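Local coordinates for metallophosphoesterase (Clostridium thermocellum, PDB 4J6O), which hydrolyses phosphate esters at a manganese-bearing site, as the 2',3' phosphatase component of the bacterial Pnkp-Hen1 RNA repair system, at residues 11-16 with 56-61; 28-33 with 242-247; 36-41 with 50-55; 60-65 with 87-92. All coordinates share one frame; numbering follows the deposited sequence. Where two conformers were deposited one is given.

In the fold
Contact 1 opens on strand 14-17, and contact 2 opens next, on helix 24-33. Contact 3 is the beta hairpin that follows, closing a short loop between 36-41 and 50-55, nested inside both. The chain then returns at 56-61 to lie beside strand 14-17 and close contact 1. Contact 4 starts on strand 59-62, sharing V60 and L61 with contact 1, and closes a beta-alpha-beta unit at 87-92. Contact 2 closes only at 242-247, so it crosses contact 1 and encloses contacts 3 and 4. Contacts 1 and 4 join neighbouring strands of one five-stranded sheet, contact 2 ties a helix to its far edge strand, and Y36 of contact 3 reaches D15 and V60.

Contact 1. Residues 11-16 with 56-61; sequences HGPFDI and EGRKVL
A bend at chi3 of R58 (70°) swings its guanidinium across to D15, whose CG sits beside its own backbone N (chi1 -64°). The grip is side-on: NE meets the syn lone pair of OD2 at 3.1 Å nearly in the guanidinium plane, while NH1 reaches OD1 at 3.1 Å from above the carboxylate, the two planes lying 22° apart. P13, introduced by a cis peptide bond, lays CB over one guanidinium face, 3.3 Å from R58 CZ. The backbones pair as parallel strands: K59 N donates to P13 O, D15 N to K59 O (2.8 Å) and L61 N to D15 O (2.8 Å). Water 1 donates to both P13 O and G57 O and ties the two approaching loops. Beneath, L61 CD1 makes a CH-pi contact over one face of the F14 ring, 4.0 Å from its centroid; G12 CA covers the opposite face. Outside the pair, OD2 of D15 is also bonded to Y36 OH, and R58 NH2 bridges to E240. Strand 14-17 runs between 59-62 and antiparallel 232-238, and F14, I16 and L61 pack against strands of the second sheet of the calcineurin-like sandwich.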
loop_
_atom_site.group_PDB
_atom_site.type_symbol
_atom_site.label_atom_id
_atom_site.label_comp_id
_atom_site.label_asym_id
_atom_site.label_seq_id
_atom_site.Cartn_x
_atom_site.Cartn_y
_atom_site.Cartn_z
ATOM N N HIS A 11 -0.997 18.984 -3.310
ATOM C CA HIS A 11 -1.717 19.391 -2.108
ATOM C C HIS A 11 -2.975 18.566 -1.847
ATOM O O HIS A 11 -3.537 18.651 -0.770
ATOM C CB HIS A 11 -2.008 20.901 -2.147
ATOM C CG HIS A 11 -0.781 21.733 -2.380
ATOM N ND1 HIS A 11 0.171 21.939 -1.404
ATOM C CD2 HIS A 11 -0.325 22.360 -3.489
ATOM C CE1 HIS A 11 1.147 22.687 -1.897
ATOM N NE2 HIS A 11 0.870 22.959 -3.160
ATOM N N GLY A 12 -3.378 17.748 -2.819
ATOM C CA GLY A 12 -4.544 16.903 -2.678
ATOM C C GLY A 12 -5.751 17.752 -3.010
ATOM O O GLY A 12 -5.594 18.760 -3.687
ATOM N N PRO A 13 -6.922 17.399 -2.479
ATOM C CA PRO A 13 -7.155 16.323 -1.495
ATOM C C PRO A 13 -6.733 14.915 -1.898
ATOM O O PRO A 13 -6.692 14.633 -3.096
ATOM C CB PRO A 13 -8.684 16.288 -1.377
ATOM C CG PRO A 13 -9.089 17.709 -1.663
ATOM C CD PRO A 13 -8.151 18.157 -2.761
ATOM N N PHE A 14 -6.480 14.055 -0.909
ATOM C CA PHE A 14 -6.055 12.676 -1.203
ATOM C C PHE A 14 -6.939 11.733 -0.443
ATOM O O PHE A 14 -7.427 12.059 0.634
ATOM C CB PHE A 14 -4.633 12.404 -0.679
ATOM C CG PHE A 14 -3.596 13.300 -1.253
ATOM C CD1 PHE A 14 -3.251 13.203 -2.579
ATOM C CD2 PHE A 14 -2.949 14.244 -0.447
ATOM C CE1 PHE A 14 -2.267 14.019 -3.108
ATOM C CE2 PHE A 14 -1.946 15.036 -0.953
ATOM C CZ PHE A 14 -1.618 14.964 -2.288
ATOM N N ASP A 15 -7.153 10.551 -1.011
ATOM C CA ASP A 15 -7.780 9.462 -0.276
ATOM C C ASP A 15 -6.757 8.369 -0.228
ATOM O O ASP A 15 -6.279 7.909 -1.277
ATOM C CB ASP A 15 -9.057 9.041 -0.980
ATOM C CG ASP A 15 -10.078 10.164 -0.981
ATOM O OD1 ASP A 15 -10.352 10.708 0.095
ATOM O OD2 ASP A 15 -10.569 10.501 -2.066
ATOM N N ILE A 16 -6.344 8.066 0.992
ATOM C CA ILE A 16 -5.157 7.219 1.224
ATOM C C ILE A 16 -5.633 5.834 1.639
ATOM O O ILE A 16 -6.438 5.716 2.564
ATOM C CB ILE A 16 -4.270 7.823 2.332
ATOM C CG1 ILE A 16 -3.921 9.285 2.008
ATOM C CG2 ILE A 16 -2.980 6.976 2.491
ATOM C CD1 ILE A 16 -3.254 9.997 3.145
ATOM N N GLU A 56 -14.617 15.919 -8.017
ATOM C CA GLU A 56 -14.017 16.961 -7.188
ATOM C C GLU A 56 -12.481 17.015 -7.340
ATOM O O GLU A 56 -11.800 17.740 -6.602
ATOM C CB GLU A 56 -14.419 16.774 -5.730
ATOM C CG GLU A 56 -15.930 16.744 -5.495
ATOM C CD GLU A 56 -16.274 16.386 -4.045
ATOM O OE1 GLU A 56 -15.385 15.896 -3.294
ATOM O OE2 GLU A 56 -17.437 16.610 -3.648
ATOM N N GLY A 57 -11.946 16.243 -8.282
ATOM C CA GLY A 57 -10.520 16.230 -8.530
ATOM C C GLY A 57 -9.645 15.631 -7.412
ATOM O O GLY A 57 -8.456 15.972 -7.264
ATOM N N ARG A 58 -10.233 14.758 -6.602
ATOM C CA ARG A 58 -9.483 14.080 -5.536
ATOM C C ARG A 58 -8.556 13.057 -6.154
ATOM O O ARG A 58 -8.794 12.602 -7.266
ATOM C CB ARG A 58 -10.440 13.407 -4.550
ATOM C CG ARG A 58 -11.395 14.401 -3.913
ATOM C CD ARG A 58 -12.180 13.746 -2.783
ATOM N NE ARG A 58 -11.340 13.445 -1.611
ATOM C CZ ARG A 58 -11.153 14.239 -0.552
ATOM N NH1 ARG A 58 -10.397 13.782 0.453
ATOM N NH2 ARG A 58 -11.770 15.456 -0.468
ATOM N N LYS A 59 -7.490 12.720 -5.425
ATOM C CA LYS A 59 -6.468 11.750 -5.889
ATOM C C LYS A 59 -6.295 10.684 -4.835
ATOM O O LYS A 59 -6.495 10.947 -3.690
ATOM C CB LYS A 59 -5.138 12.426 -6.186
ATOM C CG LYS A 59 -5.253 13.443 -7.356
ATOM C CD LYS A 59 -3.876 13.774 -7.903
ATOM C CE LYS A 59 -4.054 14.790 -9.054
ATOM N NZ LYS A 59 -2.783 15.085 -9.758
ATOM N N VAL A 60 -5.933 9.490 -5.267
ATOM C CA VAL A 60 -5.743 8.356 -4.365
ATOM C C VAL A 60 -4.252 8.140 -4.120
ATOM O O VAL A 60 -3.428 8.168 -5.061
ATOM C CB VAL A 60 -6.318 7.050 -4.962
ATOM C CG1 VAL A 60 -6.018 5.840 -3.994
ATOM C CG2 VAL A 60 -7.815 7.152 -5.206
ATOM N N LEU A 61 -3.928 7.811 -2.874
ATOM C CA LEU A 61 -2.561 7.389 -2.536
ATOM C C LEU A 61 -2.625 5.977 -1.989
ATOM O O LEU A 61 -3.243 5.763 -0.956
ATOM C CB LEU A 61 -1.972 8.312 -1.461
ATOM C CG LEU A 61 -1.910 9.792 -1.817
ATOM C CD1 LEU A 61 -1.302 10.524 -0.615
ATOM C CD2 LEU A 61 -1.088 10.063 -3.072
HETATM O O HOH W 1 -6.169 15.917 -5.591
#

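Contact 2. Residues 28-33 with 242-247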
loop_
_atom_site.group_PDB
_atom_site.type_symbol
_atom_site.label_atom_id
_atom_site.label_comp_id
_atom_site.label_asym_id
_atom_site.label_seq_id
_atom_site.Cartn_x
_atom_site.Cartn_y
_atom_site.Cartn_z
ATOM N N LYS A 28 -13.133 -1.696 -5.141
ATOM C CA LYS A 28 -14.092 -1.033 -6.007
ATOM C C LYS A 28 -15.171 -0.379 -5.164
ATOM O O LYS A 28 -15.519 0.788 -5.414
ATOM C CB LYS A 28 -14.671 -2.034 -6.976
ATOM C CG LYS A 28 -15.791 -1.484 -7.876
ATOM C CD LYS A 28 -16.337 -2.557 -8.781
ATOM C CE LYS A 28 -17.250 -1.942 -9.860
ATOM N NZ LYS A 28 -18.532 -1.576 -9.238
ATOM N N MET A 29 -15.694 -1.109 -4.162
ATOM C CA MET A 29 -16.697 -0.552 -3.248
ATOM C C MET A 29 -16.192 0.711 -2.546
ATOM O O MET A 29 -16.915 1.720 -2.469
ATOM C CB MET A 29 -17.154 -1.615 -2.214
ATOM C CG MET A 29 -17.999 -2.715 -2.786
ATOM S SD MET A 29 -18.138 -4.085 -1.591
ATOM C CE MET A 29 -19.395 -3.385 -0.495
ATOM N N LEU A 30 -14.930 0.668 -2.075
ATOM C CA LEU A 30 -14.407 1.775 -1.307
ATOM C C LEU A 30 -14.222 3.005 -2.212
ATOM O O LEU A 30 -14.543 4.140 -1.850
ATOM C CB LEU A 30 -13.071 1.366 -0.631
ATOM C CG LEU A 30 -12.391 2.478 0.136
ATOM C CD1 LEU A 30 -13.271 3.044 1.255
ATOM C CD2 LEU A 30 -11.134 1.815 0.754
ATOM N N LEU A 31 -13.645 2.793 -3.384
ATOM C CA LEU A 31 -13.480 3.917 -4.326
ATOM C C LEU A 31 -14.835 4.534 -4.673
ATOM O O LEU A 31 -14.984 5.769 -4.699
ATOM C CB LEU A 31 -12.742 3.435 -5.574
ATOM C CG LEU A 31 -11.226 3.113 -5.438
ATOM C CD1 LEU A 31 -10.662 2.396 -6.651
ATOM C CD2 LEU A 31 -10.413 4.365 -5.115
ATOM N N GLU A 32 -15.826 3.686 -4.918
ATOM C CA GLU A 32 -17.145 4.222 -5.305
ATOM C C GLU A 32 -17.746 5.000 -4.154
ATOM O O GLU A 32 -18.349 6.070 -4.340
ATOM C CB GLU A 32 -18.050 3.105 -5.819
ATOM C CG GLU A 32 -17.551 2.608 -7.160
ATOM C CD GLU A 32 -18.272 1.410 -7.723
ATOM O OE1 GLU A 32 -18.820 0.592 -6.966
ATOM O OE2 GLU A 32 -18.264 1.285 -8.946
ATOM N N LYS A 33 -17.552 4.488 -2.941
ATOM C CA LYS A 33 -18.075 5.167 -1.763
ATOM C C LYS A 33 -17.403 6.517 -1.586
ATOM O O LYS A 33 -18.007 7.460 -1.084
ATOM C CB LYS A 33 -17.813 4.288 -0.541
ATOM C CG LYS A 33 -18.395 4.777 0.750
ATOM C CD LYS A 33 -18.202 3.653 1.795
ATOM C CE LYS A 33 -18.709 4.007 3.168
ATOM N NZ LYS A 33 -18.832 2.790 3.992
ATOM N N GLU A 242 -10.627 12.241 7.813
ATOM C CA GLU A 242 -11.807 11.379 7.985
ATOM C C GLU A 242 -11.515 9.959 7.568
ATOM O O GLU A 242 -10.844 9.724 6.542
ATOM C CB GLU A 242 -12.913 11.872 7.089
ATOM C CG GLU A 242 -13.446 13.201 7.537
ATOM C CD GLU A 242 -14.431 13.810 6.565
ATOM O OE1 GLU A 242 -14.685 13.206 5.489
ATOM O OE2 GLU A 242 -14.945 14.911 6.896
ATOM N N ILE A 243 -12.059 9.020 8.338
ATOM C CA ILE A 243 -11.963 7.594 8.050
ATOM C C ILE A 243 -13.206 7.120 7.285
ATOM O O ILE A 243 -14.343 7.376 7.717
ATOM C CB ILE A 243 -11.833 6.800 9.327
ATOM C CG1 ILE A 243 -10.602 7.227 10.123
ATOM C CG2 ILE A 243 -11.779 5.306 9.037
ATOM C CD1 ILE A 243 -9.363 7.308 9.313
ATOM N N VAL A 244 -12.997 6.447 6.154
ATOM C CA VAL A 244 -14.066 5.803 5.368
ATOM C C VAL A 244 -13.657 4.356 5.161
ATOM O O VAL A 244 -12.494 4.093 4.862
ATOM C CB VAL A 244 -14.265 6.461 4.001
ATOM C CG1 VAL A 244 -15.322 5.722 3.158
ATOM C CG2 VAL A 244 -14.682 7.947 4.206
ATOM N N ASP A 245 -14.562 3.422 5.367
ATOM C CA ASP A 245 -14.167 2.007 5.224
ATOM C C ASP A 245 -15.256 1.135 4.629
ATOM O O ASP A 245 -16.427 1.508 4.592
ATOM C CB ASP A 245 -13.589 1.444 6.533
ATOM C CG ASP A 245 -14.553 1.514 7.711
ATOM O OD1 ASP A 245 -15.743 1.186 7.519
ATOM O OD2 ASP A 245 -14.098 1.842 8.840
ATOM N N VAL A 246 -14.828 -0.001 4.081
ATOM C CA VAL A 246 -15.748 -1.011 3.571
ATOM C C VAL A 246 -15.400 -2.332 4.243
ATOM O O VAL A 246 -14.252 -2.762 4.239
ATOM C CB VAL A 246 -15.579 -1.224 2.079
ATOM C CG1 VAL A 246 -16.340 -2.442 1.624
ATOM C CG2 VAL A 246 -16.068 0.027 1.305
ATOM N N LYS A 247 -16.393 -2.996 4.789
ATOM C CA LYS A 247 -16.153 -4.288 5.429
ATOM C C LYS A 247 -15.838 -5.346 4.381
ATOM O O LYS A 247 -16.402 -5.369 3.299
ATOM C CB LYS A 247 -17.421 -4.720 6.201
ATOM C CG LYS A 247 -17.162 -5.784 7.248
ATOM C CD LYS A 247 -16.362 -5.201 8.407
ATOM C CE LYS A 247 -16.079 -6.258 9.448
ATOM N NZ LYS A 247 -15.328 -7.347 8.806
HETATM O O HOH W 2 -17.250 4.473 6.228
#
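Apolar packing carries most of this contact, with V246 contributing most. Its two methyls divide the work: CG2 presses on the helix backbone, 3.6 Å from L30 CA, and CG1 meets M29 CE at 3.8 Å. M29 arrives there by bending at chi3 (79°), which curls the thioether over the valine. L30 places CG anti to the backbone N (chi1 177°) and carries CD1 obliquely across to V244 CG1, 3.9 Å away. The extended chain of K33 slides past V244 in the opposite direction, with CE 3.8 Å from V244 CG1. This is helix-on-sheet packing of the alpha/beta calcineurin-like fold: helix 24-33 lies over 242-247, one of the two outermost strands of its sheet within the chain, their short axes 7.9 Å apart and running at 144°. L30 also touches L233 on the next strand, with which V246 shares backbone hydrogen bonds. K33 NZ donates to D245 O at 2.8 Å, nearly along the C=O axis, and so supplies a partner to a carbonyl of the strand. Water 2 accepts from D245 N at 3.0 Å and, weakly, from K33 NZ. The carboxylate of D245 stays apart from the amine and has instead a long, weak ion pair with K232. Along the helix, one turn apart, K28 NZ forms a salt bridge with E32 OE2 at 2.9 Å, meeting it from above the carboxylate plane.

Contact 3. Residues 36-41 with 50-55; sequences YLIEEV and YRVTHP
Four backbone hydrogen bonds hold a two-stranded antiparallel beta hairpin, strand 37-40 with 50-53. L37 pairs with T53 and E39 with R51, each as a hydrogen-bonded pair exchanging two N-H...O bonds, the shortest being L37 N to T53 O and E39 N to R51 O, both 2.8 Å. Between and beyond them I38 faces V52, and E40 faces Y50, as non-hydrogen-bonded pairs. On the face of I38, V52, E40 and Y50, the aliphatic CG of E40 comes to the edge of the Y50 ring, 3.5 Å from CE1. On the other face T53 holds OG1 in the crowded position between N and carbonyl carbon, which sets it 3.6 Å from L37 CB. E39 and R51 lie side by side there without joining, their carboxylate and guanidinium nearly perpendicular. At the open end of the hairpin Y36 and H54 form an edge-to-face pair, planes at 70° and centroids 4.6 Å apart, while Y36 CB rests on V52 CG1 at 3.7 Å. The next shell fixes these groups. Helix 73-86 receives Y50 and V52 on L79, and E75 holds Y50 OH, as D15 does Y36 OH. Both imidazole nitrogens of H54 are used, ND1 by E56 N and NE2 by L34 O, consistent with a neutral ring carrying its proton on NE2. So anchored, H54 puts CD2 over the centre of the Y36 ring, 3.5 Å above its plane.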
loop_
_atom_site.group_PDB
_atom_site.type_symbol
_atom_site.label_atom_id
_atom_site.label_comp_id
_atom_site.label_asym_id
_atom_site.label_seq_id
_atom_site.Cartn_x
_atom_site.Cartn_y
_atom_site.Cartn_z
ATOM N N TYR A 36 -15.364 8.161 -6.433
ATOM C CA TYR A 36 -14.703 7.850 -7.692
ATOM C C TYR A 36 -15.656 7.110 -8.592
ATOM O O TYR A 36 -16.549 6.414 -8.134
ATOM C CB TYR A 36 -13.392 7.036 -7.509
ATOM C CG TYR A 36 -12.360 7.821 -6.731
ATOM C CD1 TYR A 36 -12.383 7.826 -5.340
ATOM C CD2 TYR A 36 -11.394 8.581 -7.388
ATOM C CE1 TYR A 36 -11.494 8.589 -4.629
ATOM C CE2 TYR A 36 -10.479 9.322 -6.683
ATOM C CZ TYR A 36 -10.544 9.314 -5.302
ATOM O OH TYR A 36 -9.649 10.092 -4.594
ATOM N N LEU A 37 -15.423 7.262 -9.889
ATOM C CA LEU A 37 -16.227 6.659 -10.927
ATOM C C LEU A 37 -15.306 5.723 -11.672
ATOM O O LEU A 37 -14.253 6.139 -12.167
ATOM C CB LEU A 37 -16.669 7.765 -11.878
ATOM C CG LEU A 37 -17.407 8.852 -11.110
ATOM C CD1 LEU A 37 -17.482 10.095 -11.955
ATOM C CD2 LEU A 37 -18.795 8.334 -10.745
ATOM N N ILE A 38 -15.683 4.450 -11.726
ATOM C CA ILE A 38 -14.843 3.452 -12.368
ATOM C C ILE A 38 -15.524 2.968 -13.621
ATOM O O ILE A 38 -16.660 2.481 -13.604
ATOM C CB ILE A 38 -14.579 2.247 -11.438
ATOM C CG1 ILE A 38 -13.889 2.684 -10.170
ATOM C CG2 ILE A 38 -13.754 1.172 -12.164
ATOM C CD1 ILE A 38 -13.982 1.628 -9.164
ATOM N N GLU A 39 -14.833 3.152 -14.728
ATOM C CA GLU A 39 -15.349 2.758 -16.013
ATOM C C GLU A 39 -14.609 1.510 -16.401
ATOM O O GLU A 39 -13.377 1.451 -16.328
ATOM C CB GLU A 39 -15.108 3.865 -17.039
ATOM C CG GLU A 39 -15.522 3.488 -18.457
ATOM C CD GLU A 39 -15.115 4.533 -19.525
ATOM O OE1 GLU A 39 -14.252 5.411 -19.242
ATOM O OE2 GLU A 39 -15.655 4.456 -20.651
ATOM N N GLU A 40 -15.369 0.477 -16.735
ATOM C CA GLU A 40 -14.785 -0.678 -17.380
ATOM C C GLU A 40 -14.722 -0.270 -18.842
ATOM O O GLU A 40 -15.749 -0.097 -19.490
ATOM C CB GLU A 40 -15.641 -1.941 -17.193
ATOM C CG GLU A 40 -15.169 -2.889 -16.101
ATOM C CD GLU A 40 -15.904 -4.224 -16.161
ATOM O OE1 GLU A 40 -15.238 -5.265 -16.378
ATOM O OE2 GLU A 40 -17.152 -4.222 -16.007
ATOM N N VAL A 41 -13.504 -0.089 -19.336
ATOM C CA VAL A 41 -13.267 0.370 -20.697
ATOM C C VAL A 41 -13.586 -0.680 -21.760
ATOM O O VAL A 41 -13.148 -1.826 -21.649
ATOM C CB VAL A 41 -11.790 0.755 -20.906
ATOM C CG1 VAL A 41 -11.599 1.226 -22.329
ATOM C CG2 VAL A 41 -11.347 1.840 -19.923
ATOM N N TYR A 50 -9.431 -0.411 -16.977
ATOM C CA TYR A 50 -10.297 0.465 -16.194
ATOM C C TYR A 50 -9.899 1.938 -16.374
ATOM O O TYR A 50 -8.766 2.241 -16.711
ATOM C CB TYR A 50 -10.243 0.092 -14.719
ATOM C CG TYR A 50 -10.593 -1.340 -14.413
ATOM C CD1 TYR A 50 -11.908 -1.793 -14.497
ATOM C CD2 TYR A 50 -9.601 -2.231 -14.001
ATOM C CE1 TYR A 50 -12.228 -3.099 -14.168
ATOM C CE2 TYR A 50 -9.905 -3.535 -13.697
ATOM C CZ TYR A 50 -11.218 -3.965 -13.783
ATOM O OH TYR A 50 -11.507 -5.270 -13.462
ATOM N N ARG A 51 -10.840 2.845 -16.133
ATOM C CA ARG A 51 -10.513 4.266 -16.024
ATOM C C ARG A 51 -11.267 4.864 -14.851
ATOM O O ARG A 51 -12.483 4.745 -14.752
ATOM C CB ARG A 51 -10.815 5.036 -17.315
ATOM C CG ARG A 51 -10.055 6.347 -17.385
ATOM C CD ARG A 51 -10.116 7.019 -18.803
ATOM N NE ARG A 51 -8.973 7.917 -18.990
ATOM C CZ ARG A 51 -8.996 9.204 -18.675
ATOM N NH1 ARG A 51 -7.924 9.967 -18.855
ATOM N NH2 ARG A 51 -10.115 9.734 -18.207
ATOM N N VAL A 52 -10.528 5.516 -13.958
ATOM C CA VAL A 52 -11.109 6.044 -12.722
ATOM C C VAL A 52 -11.046 7.567 -12.737
ATOM O O VAL A 52 -9.988 8.122 -13.075
ATOM C CB VAL A 52 -10.332 5.518 -11.493
ATOM C CG1 VAL A 52 -11.111 5.888 -10.231
ATOM C CG2 VAL A 52 -10.194 4.003 -11.647
ATOM N N THR A 53 -12.150 8.233 -12.364
ATOM C CA THR A 53 -12.168 9.689 -12.262
ATOM C C THR A 53 -12.863 10.121 -10.982
ATOM O O THR A 53 -13.493 9.307 -10.304
ATOM C CB THR A 53 -12.863 10.314 -13.490
ATOM O OG1 THR A 53 -14.195 9.801 -13.605
ATOM C CG2 THR A 53 -12.066 9.968 -14.743
ATOM N N HIS A 54 -12.695 11.397 -10.640
ATOM C CA HIS A 54 -13.382 11.994 -9.499
ATOM C C HIS A 54 -13.808 13.433 -9.859
ATOM O O HIS A 54 -12.975 14.266 -10.229
ATOM C CB HIS A 54 -12.497 11.964 -8.232
ATOM C CG HIS A 54 -13.286 12.153 -6.969
ATOM N ND1 HIS A 54 -13.838 13.365 -6.615
ATOM C CD2 HIS A 54 -13.634 11.280 -5.990
ATOM C CE1 HIS A 54 -14.515 13.232 -5.483
ATOM N NE2 HIS A 54 -14.405 11.972 -5.079
ATOM N N PRO A 55 -15.085 13.719 -9.682
ATOM C CA PRO A 55 -15.601 15.039 -10.076
ATOM C C PRO A 55 -15.057 16.189 -9.241
ATOM O O PRO A 55 -15.043 17.316 -9.726
ATOM C CB PRO A 55 -17.118 14.900 -9.891
ATOM C CG PRO A 55 -17.323 13.703 -9.038
ATOM C CD PRO A 55 -16.127 12.799 -9.222
#

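Contact 4. Residues 60-65 with 87-92. With MN (manganese (II) ion), chain J.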
loop_
_atom_site.group_PDB
_atom_site.type_symbol
_atom_site.label_atom_id
_atom_site.label_comp_id
_atom_site.label_asym_id
_atom_site.label_seq_id
_atom_site.Cartn_x
_atom_site.Cartn_y
_atom_site.Cartn_z
ATOM N N VAL A 60 -5.933 9.490 -5.267
ATOM C CA VAL A 60 -5.743 8.356 -4.365
ATOM C C VAL A 60 -4.252 8.140 -4.120
ATOM O O VAL A 60 -3.428 8.168 -5.061
ATOM C CB VAL A 60 -6.318 7.050 -4.962
ATOM C CG1 VAL A 60 -6.018 5.840 -3.994
ATOM C CG2 VAL A 60 -7.815 7.152 -5.206
ATOM N N LEU A 61 -3.928 7.811 -2.874
ATOM C CA LEU A 61 -2.561 7.389 -2.536
ATOM C C LEU A 61 -2.625 5.977 -1.989
ATOM O O LEU A 61 -3.243 5.763 -0.956
ATOM C CB LEU A 61 -1.972 8.312 -1.461
ATOM C CG LEU A 61 -1.910 9.792 -1.817
ATOM C CD1 LEU A 61 -1.302 10.524 -0.615
ATOM C CD2 LEU A 61 -1.088 10.063 -3.072
ATOM N N PHE A 62 -2.030 5.014 -2.709
ATOM C CA PHE A 62 -2.071 3.612 -2.262
ATOM C C PHE A 62 -0.844 3.361 -1.437
ATOM O O PHE A 62 0.252 3.756 -1.845
ATOM C CB PHE A 62 -2.088 2.658 -3.460
ATOM C CG PHE A 62 -3.387 2.658 -4.253
ATOM C CD1 PHE A 62 -4.509 1.982 -3.788
ATOM C CD2 PHE A 62 -3.489 3.343 -5.472
ATOM C CE1 PHE A 62 -5.709 1.990 -4.533
ATOM C CE2 PHE A 62 -4.706 3.349 -6.210
ATOM C CZ PHE A 62 -5.808 2.666 -5.734
ATOM N N LEU A 63 -1.030 2.634 -0.329
ATOM C CA LEU A 63 0.063 2.368 0.624
ATOM C C LEU A 63 0.780 1.068 0.306
ATOM O O LEU A 63 1.724 0.658 1.034
ATOM C CB LEU A 63 -0.437 2.392 2.045
ATOM C CG LEU A 63 -0.997 3.725 2.513
ATOM C CD1 LEU A 63 -1.386 3.598 3.997
ATOM C CD2 LEU A 63 0.080 4.796 2.356
ATOM N N GLY A 64 0.390 0.470 -0.796
ATOM C CA GLY A 64 1.046 -0.727 -1.303
ATOM C C GLY A 64 0.495 -2.010 -0.708
ATOM O O GLY A 64 -0.597 -2.021 -0.097
ATOM N N ASP A 65 1.227 -3.095 -0.870
ATOM C CA ASP A 65 0.757 -4.472 -0.558
ATOM C C ASP A 65 -0.532 -4.730 -1.344
ATOM O O ASP A 65 -1.590 -5.070 -0.802
ATOM C CB ASP A 65 0.579 -4.698 0.933
ATOM C CG ASP A 65 1.841 -5.349 1.574
ATOM O OD1 ASP A 65 2.860 -5.388 0.872
ATOM O OD2 ASP A 65 1.813 -5.780 2.734
ATOM N N GLY A 87 -2.860 9.501 -13.858
ATOM C CA GLY A 87 -2.534 10.538 -12.902
ATOM C C GLY A 87 -3.503 10.787 -11.763
ATOM O O GLY A 87 -3.427 11.827 -11.106
ATOM N N ILE A 88 -4.378 9.838 -11.449
ATOM C CA ILE A 88 -5.322 10.074 -10.379
ATOM C C ILE A 88 -4.823 9.393 -9.102
ATOM O O ILE A 88 -5.335 9.638 -8.029
ATOM C CB ILE A 88 -6.738 9.604 -10.734
ATOM C CG1 ILE A 88 -7.774 10.175 -9.776
ATOM C CG2 ILE A 88 -6.821 8.053 -10.894
ATOM C CD1 ILE A 88 -9.204 10.078 -10.336
ATOM N N ALA A 89 -3.777 8.610 -9.248
ATOM C CA ALA A 89 -3.179 7.977 -8.059
ATOM C C ALA A 89 -1.648 7.990 -8.018
ATOM O O ALA A 89 -0.956 8.103 -9.046
ATOM C CB ALA A 89 -3.671 6.527 -7.935
ATOM N N LEU A 90 -1.132 7.861 -6.794
ATOM C CA LEU A 90 0.244 7.453 -6.606
ATOM C C LEU A 90 0.255 6.183 -5.730
ATOM O O LEU A 90 -0.715 5.869 -5.061
ATOM C CB LEU A 90 1.079 8.512 -5.883
ATOM C CG LEU A 90 1.221 9.918 -6.515
ATOM C CD1 LEU A 90 1.912 10.855 -5.555
ATOM C CD2 LEU A 90 1.958 9.831 -7.816
ATOM N N CYS A 91 1.355 5.453 -5.799
ATOM C CA CYS A 91 1.473 4.213 -5.027
ATOM C C CYS A 91 2.879 4.128 -4.456
ATOM O O CYS A 91 3.892 4.483 -5.135
ATOM C CB CYS A 91 1.231 3.024 -5.964
ATOM S SG CYS A 91 1.079 1.393 -5.131
ATOM N N VAL A 92 2.963 3.700 -3.202
ATOM C CA VAL A 92 4.262 3.408 -2.591
ATOM C C VAL A 92 4.263 1.906 -2.404
ATOM O O VAL A 92 3.228 1.227 -2.381
ATOM C CB VAL A 92 4.493 4.181 -1.251
ATOM C CG1 VAL A 92 4.499 5.674 -1.544
ATOM C CG2 VAL A 92 3.406 3.867 -0.219
HETATM MN MN MN J . 0.222 -6.248 4.112
HETATM O O HOH W 3 -1.404 -6.594 5.713
#
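L90 O takes two contacts from the same side, a straight hydrogen bond from F62 N (2.8 Å, 174°) and a longer C-H...O contact from L61 CA. Three more bonds complete the parallel ladder, V60 N to I88 O, L90 N to V60 O, and V92 N to F62 O. On one face A89 CB touches both V60 CB and F62 CE2, the latter at 3.8 Å, V60 CG1 covers one side of the F62 ring, and C91 SG lies 3.8 Å from F62 CB. On the other, L61 CD2 runs beside L90 CB at 3.9 Å. Helix 73-86 ends in a Schellman motif at G87 and packs M83 and V80 on the A89 face, completing a beta-alpha-beta crossover. Beyond the strand the chain turns through G64, whose CA passes V92 O at 3.1 Å; a CB would clash with that oxygen. G64 and D65 open the GDxVDRG motif of the calcineurin-like family. D65 OD2 binds manganese at 2.2 Å, with D19, H21 and water 3 among the six ligand atoms. H96 N holds OD1 and D97 bonds D65 N, so both ends of the aspartate are positioned. Water 3, 2.3 Å from the manganese, would be polarised and probably made more acidic, as expected at a metal-assisted phosphatase centre.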